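Local coordinates for protein inositol-1-monophosphatase SuhB (Mycobacterium tuberculosis, PDB 2Q74) that probably hydrolyses inositol 1-phosphate to free myo-inositol and phosphate, with magnesium ions as cofactor, at residues A[18-29]-A[59-70]. Sequence-based numbering, arbitrary orientation.
Sequences LAAEAAAFVRGR and VDTDTERLLRDR
Phe25 lies with its ring against Leu66 on the facing helix: the CD1 methyl of Leu66 sits over one face, 3.8 Å from the ring centroid of Phe25, in a CH-pi contact. Placing CG of Phe25 anti to the backbone N (chi1 180°) carries the ring toward helix 55-74, where its edge meets CB of Asp62 and OG1 of Thr63. That hydroxyl is spoken for, since Thr63 OG1 donates to Val59 O at 2.8 Å, while the amide of Thr63 reaches the same carbonyl from its other face. The CG2 methyl of Thr63 is thereby left facing Ala22, whose CB lies 3.9 Å from it and also packs on CD2 of Leu67. Val59 covers CB of Arg29, and Leu18 sends CD2 onto CB of Arg70.

Two salt bridges flank this apolar seam. Arg70, bent at chi2 and chi3, grips Glu21 side-on: NE donates to OE1 at 2.9 Å. Its NH2 donates to OE2 of Glu21 within the guanidinium plane, and the two flat groups are inclined by 33°. At the other end Arg29 turns both NE and NH2 to OD2 of Asp62, with NH2 at 2.9 Å from that oxygen, but both bonds are weak; Arg65 takes OD1 of Asp62, and Glu32 pairs with Arg29.

Segments 18-29 and 59-70, on helices 8-33 and 55-74, run roughly antiparallel, their axes 10.0 Å apart. Ala22 and Leu67 also touch strand 120-127 of the large sheet; Thr63 touches Pro105, and Val59 lies beside Ile106, a probable substrate-binding position. The chemistry is thus divided between an apolar seam, buried at Ala22, Thr63 and Leu67 and more open at Phe25 and Leu66, and flanking ion pairs, with Glu21–Arg70 fixed in orientation by its two-point grip.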
loop_
_atom_site.group_PDB
_atom_site.type_symbol
_atom_site.label_atom_id
_atom_site.label_comp_id
_atom_site.label_asym_id
_atom_site.label_seq_id
_atom_site.Cartn_x
_atom_site.Cartn_y
_atom_site.Cartn_z
ATOM N N LEU A 18 -0.869 24.899 3.296
ATOM C CA LEU A 18 -1.125 24.348 4.617
ATOM C C LEU A 18 -0.874 22.845 4.670
ATOM O O LEU A 18 -0.285 22.345 5.640
ATOM C CB LEU A 18 -2.549 24.644 5.071
ATOM C CG LEU A 18 -2.858 26.084 5.442
ATOM C CD1 LEU A 18 -4.162 26.122 6.175
ATOM C CD2 LEU A 18 -1.772 26.677 6.303
ATOM N N ALA A 19 -1.313 22.137 3.630
ATOM C CA ALA A 19 -1.083 20.707 3.523
ATOM C C ALA A 19 0.422 20.393 3.566
ATOM O O ALA A 19 0.875 19.529 4.355
ATOM C CB ALA A 19 -1.709 20.167 2.248
ATOM N N ALA A 20 1.196 21.112 2.754
ATOM C CA ALA A 20 2.650 20.894 2.664
ATOM C C ALA A 20 3.335 21.193 3.990
ATOM O O ALA A 20 4.191 20.419 4.452
ATOM C CB ALA A 20 3.272 21.740 1.567
ATOM N N GLU A 21 2.967 22.325 4.589
ATOM C CA GLU A 21 3.452 22.692 5.917
ATOM C C GLU A 21 3.190 21.605 6.938
ATOM O O GLU A 21 4.094 21.151 7.613
ATOM C CB GLU A 21 2.741 23.945 6.409
ATOM C CG GLU A 21 3.336 25.247 5.998
ATOM C CD GLU A 21 2.586 26.390 6.633
ATOM O OE1 GLU A 21 2.505 26.430 7.883
ATOM O OE2 GLU A 21 2.037 27.224 5.879
ATOM N N ALA A 22 1.928 21.220 7.056
ATOM C CA ALA A 22 1.492 20.250 8.052
ATOM C C ALA A 22 2.171 18.889 7.835
ATOM O O ALA A 22 2.581 18.241 8.798
ATOM C CB ALA A 22 -0.022 20.127 8.038
ATOM N N ALA A 23 2.359 18.496 6.576
ATOM C CA ALA A 23 3.064 17.258 6.268
ATOM C C ALA A 23 4.473 17.318 6.845
ATOM O O ALA A 23 4.919 16.391 7.525
ATOM C CB ALA A 23 3.109 17.026 4.765
ATOM N N ALA A 24 5.167 18.416 6.586
ATOM C CA ALA A 24 6.523 18.611 7.102
ATOM C C ALA A 24 6.576 18.489 8.633
ATOM O O ALA A 24 7.551 17.980 9.207
ATOM C CB ALA A 24 7.055 19.976 6.669
ATOM N N PHE A 25 5.527 18.975 9.289
ATOM C CA PHE A 25 5.450 18.971 10.753
ATOM C C PHE A 25 5.188 17.570 11.278
ATOM O O PHE A 25 5.801 17.140 12.245
ATOM C CB PHE A 25 4.321 19.909 11.183
ATOM C CG PHE A 25 4.126 19.999 12.664
ATOM C CD1 PHE A 25 4.950 20.784 13.432
ATOM C CD2 PHE A 25 3.083 19.325 13.282
ATOM C CE1 PHE A 25 4.752 20.891 14.817
ATOM C CE2 PHE A 25 2.879 19.419 14.653
ATOM C CZ PHE A 25 3.715 20.200 15.420
ATOM N N VAL A 26 4.266 16.864 10.636
ATOM C CA VAL A 26 3.960 15.481 10.997
ATOM C C VAL A 26 5.201 14.607 10.857
ATOM O O VAL A 26 5.528 13.809 11.711
ATOM C CB VAL A 26 2.843 14.924 10.067
ATOM C CG1 VAL A 26 2.706 13.421 10.210
ATOM C CG2 VAL A 26 1.535 15.640 10.355
ATOM N N ARG A 27 5.859 14.771 9.730
ATOM C CA ARG A 27 7.036 14.023 9.361
ATOM C C ARG A 27 8.105 14.222 10.436
ATOM O O ARG A 27 8.759 13.275 10.885
ATOM C CB ARG A 27 7.454 14.538 7.989
ATOM C CG ARG A 27 8.646 13.929 7.371
ATOM C CD ARG A 27 8.435 13.642 5.885
ATOM N NE ARG A 27 7.595 14.590 5.146
ATOM C CZ ARG A 27 7.933 15.830 4.793
ATOM N NH1 ARG A 27 9.098 16.346 5.154
ATOM N NH2 ARG A 27 7.093 16.568 4.078
ATOM N N GLY A 28 8.228 15.458 10.903
ATOM C CA GLY A 28 9.169 15.779 11.961
ATOM C C GLY A 28 8.747 15.340 13.348
ATOM O O GLY A 28 9.562 14.846 14.130
ATOM N N ARG A 29 7.475 15.548 13.670
ATOM C CA ARG A 29 6.948 15.167 14.978
ATOM C C ARG A 29 6.944 13.654 15.186
ATOM O O ARG A 29 7.218 13.181 16.290
ATOM C CB ARG A 29 5.535 15.713 15.166
ATOM C CG ARG A 29 5.468 17.168 15.609
ATOM C CD ARG A 29 6.024 17.363 17.046
ATOM N NE ARG A 29 5.176 16.724 18.052
ATOM C CZ ARG A 29 5.590 16.246 19.232
ATOM N NH1 ARG A 29 6.863 16.306 19.601
ATOM N NH2 ARG A 29 4.712 15.679 20.050
ATOM N N VAL A 59 0.491 13.571 18.030
ATOM C CA VAL A 59 0.878 14.222 16.784
ATOM C C VAL A 59 -0.341 14.772 16.058
ATOM O O VAL A 59 -0.286 15.850 15.460
ATOM C CB VAL A 59 1.624 13.282 15.844
ATOM C CG1 VAL A 59 1.898 14.000 14.539
ATOM C CG2 VAL A 59 2.906 12.797 16.471
ATOM N N ASP A 60 -1.436 14.021 16.137
ATOM C CA ASP A 60 -2.693 14.393 15.508
ATOM C C ASP A 60 -3.183 15.724 16.074
ATOM O O ASP A 60 -3.524 16.637 15.322
ATOM C CB ASP A 60 -3.728 13.283 15.721
ATOM C CG ASP A 60 -4.922 13.418 14.822
ATOM O OD1 ASP A 60 -4.747 13.388 13.579
ATOM O OD2 ASP A 60 -6.047 13.532 15.359
ATOM N N THR A 61 -3.171 15.845 17.395
ATOM C CA THR A 61 -3.593 17.072 18.055
ATOM C C THR A 61 -2.669 18.237 17.732
ATOM O O THR A 61 -3.125 19.338 17.426
ATOM C CB THR A 61 -3.604 16.905 19.582
ATOM O OG1 THR A 61 -4.260 15.681 19.916
ATOM C CG2 THR A 61 -4.327 18.071 20.231
ATOM N N ASP A 62 -1.367 17.990 17.825
ATOM C CA ASP A 62 -0.371 19.017 17.583
ATOM C C ASP A 62 -0.562 19.622 16.200
ATOM O O ASP A 62 -0.557 20.848 16.040
ATOM C CB ASP A 62 1.041 18.434 17.708
ATOM C CG ASP A 62 1.419 18.072 19.159
ATOM O OD1 ASP A 62 0.861 18.651 20.118
ATOM O OD2 ASP A 62 2.293 17.199 19.333
ATOM N N THR A 63 -0.754 18.747 15.212
ATOM C CA THR A 63 -0.894 19.152 13.811
ATOM C C THR A 63 -2.218 19.864 13.560
ATOM O O THR A 63 -2.311 20.777 12.745
ATOM C CB THR A 63 -0.804 17.931 12.881
ATOM O OG1 THR A 63 0.419 17.234 13.108
ATOM C CG2 THR A 63 -0.864 18.346 11.425
ATOM N N GLU A 64 -3.249 19.425 14.266
ATOM C CA GLU A 64 -4.541 20.112 14.261
ATOM C C GLU A 64 -4.384 21.555 14.767
ATOM O O GLU A 64 -4.960 22.490 14.192
ATOM C CB GLU A 64 -5.531 19.349 15.149
ATOM C CG GLU A 64 -6.933 19.952 15.255
ATOM C CD GLU A 64 -7.834 19.562 14.116
ATOM O OE1 GLU A 64 -7.333 19.526 12.972
ATOM O OE2 GLU A 64 -9.034 19.294 14.370
ATOM N N ARG A 65 -3.602 21.717 15.837
ATOM C CA ARG A 65 -3.299 23.034 16.380
ATOM C C ARG A 65 -2.561 23.911 15.353
ATOM O O ARG A 65 -2.922 25.064 15.151
ATOM C CB ARG A 65 -2.494 22.924 17.690
ATOM C CG ARG A 65 -2.648 24.151 18.566
ATOM C CD ARG A 65 -1.877 24.079 19.863
ATOM N NE ARG A 65 -2.333 22.995 20.738
ATOM C CZ ARG A 65 -1.678 21.853 20.967
ATOM N NH1 ARG A 65 -0.507 21.600 20.392
ATOM N NH2 ARG A 65 -2.200 20.948 21.785
ATOM N N LEU A 66 -1.539 23.354 14.708
ATOM C CA LEU A 66 -0.785 24.062 13.677
ATOM C C LEU A 66 -1.715 24.600 12.615
ATOM O O LEU A 66 -1.633 25.758 12.232
ATOM C CB LEU A 66 0.245 23.123 13.033
ATOM C CG LEU A 66 1.226 23.668 11.977
ATOM C CD1 LEU A 66 2.397 22.716 11.804
ATOM C CD2 LEU A 66 0.568 23.914 10.645
ATOM N N LEU A 67 -2.610 23.747 12.146
ATOM C CA LEU A 67 -3.531 24.101 11.068
ATOM C C LEU A 67 -4.554 25.157 11.476
ATOM O O LEU A 67 -4.882 26.046 10.681
ATOM C CB LEU A 67 -4.255 22.857 10.576
ATOM C CG LEU A 67 -3.419 21.906 9.731
ATOM C CD1 LEU A 67 -4.143 20.588 9.577
ATOM C CD2 LEU A 67 -3.117 22.508 8.371
ATOM N N ARG A 68 -5.060 25.044 12.701
ATOM C CA ARG A 68 -6.013 26.014 13.225
ATOM C C ARG A 68 -5.386 27.397 13.375
ATOM O O ARG A 68 -5.998 28.394 12.999
ATOM C CB ARG A 68 -6.578 25.537 14.563
ATOM C CG ARG A 68 -7.605 24.408 14.421
ATOM C CD ARG A 68 -8.192 23.978 15.769
ATOM N NE ARG A 68 -9.133 22.863 15.623
ATOM C CZ ARG A 68 -10.419 22.976 15.277
ATOM N NH1 ARG A 68 -10.969 24.164 15.038
ATOM N NH2 ARG A 68 -11.165 21.882 15.172
ATOM N N ASP A 69 -4.169 27.445 13.917
ATOM C CA ASP A 69 -3.441 28.696 14.094
ATOM C C ASP A 69 -3.157 29.329 12.747
ATOM O O ASP A 69 -3.446 30.494 12.539
ATOM C CB ASP A 69 -2.128 28.468 14.855
ATOM C CG ASP A 69 -2.353 28.003 16.297
ATOM O OD1 ASP A 69 -3.445 28.256 16.847
ATOM O OD2 ASP A 69 -1.439 27.382 16.888
ATOM N N ARG A 70 -2.618 28.553 11.821
ATOM C CA ARG A 70 -2.267 29.084 10.511
ATOM C C ARG A 70 -3.495 29.595 9.763
ATOM O O ARG A 70 -3.426 30.559 9.006
ATOM C CB ARG A 70 -1.532 28.023 9.690
ATOM C CG ARG A 70 -0.131 27.696 10.209
ATOM C CD ARG A 70 0.848 28.804 9.906
ATOM N NE ARG A 70 1.062 28.934 8.468
ATOM C CZ ARG A 70 1.154 30.081 7.808
ATOM N NH1 ARG A 70 1.016 31.238 8.432
ATOM N NH2 ARG A 70 1.371 30.075 6.509
#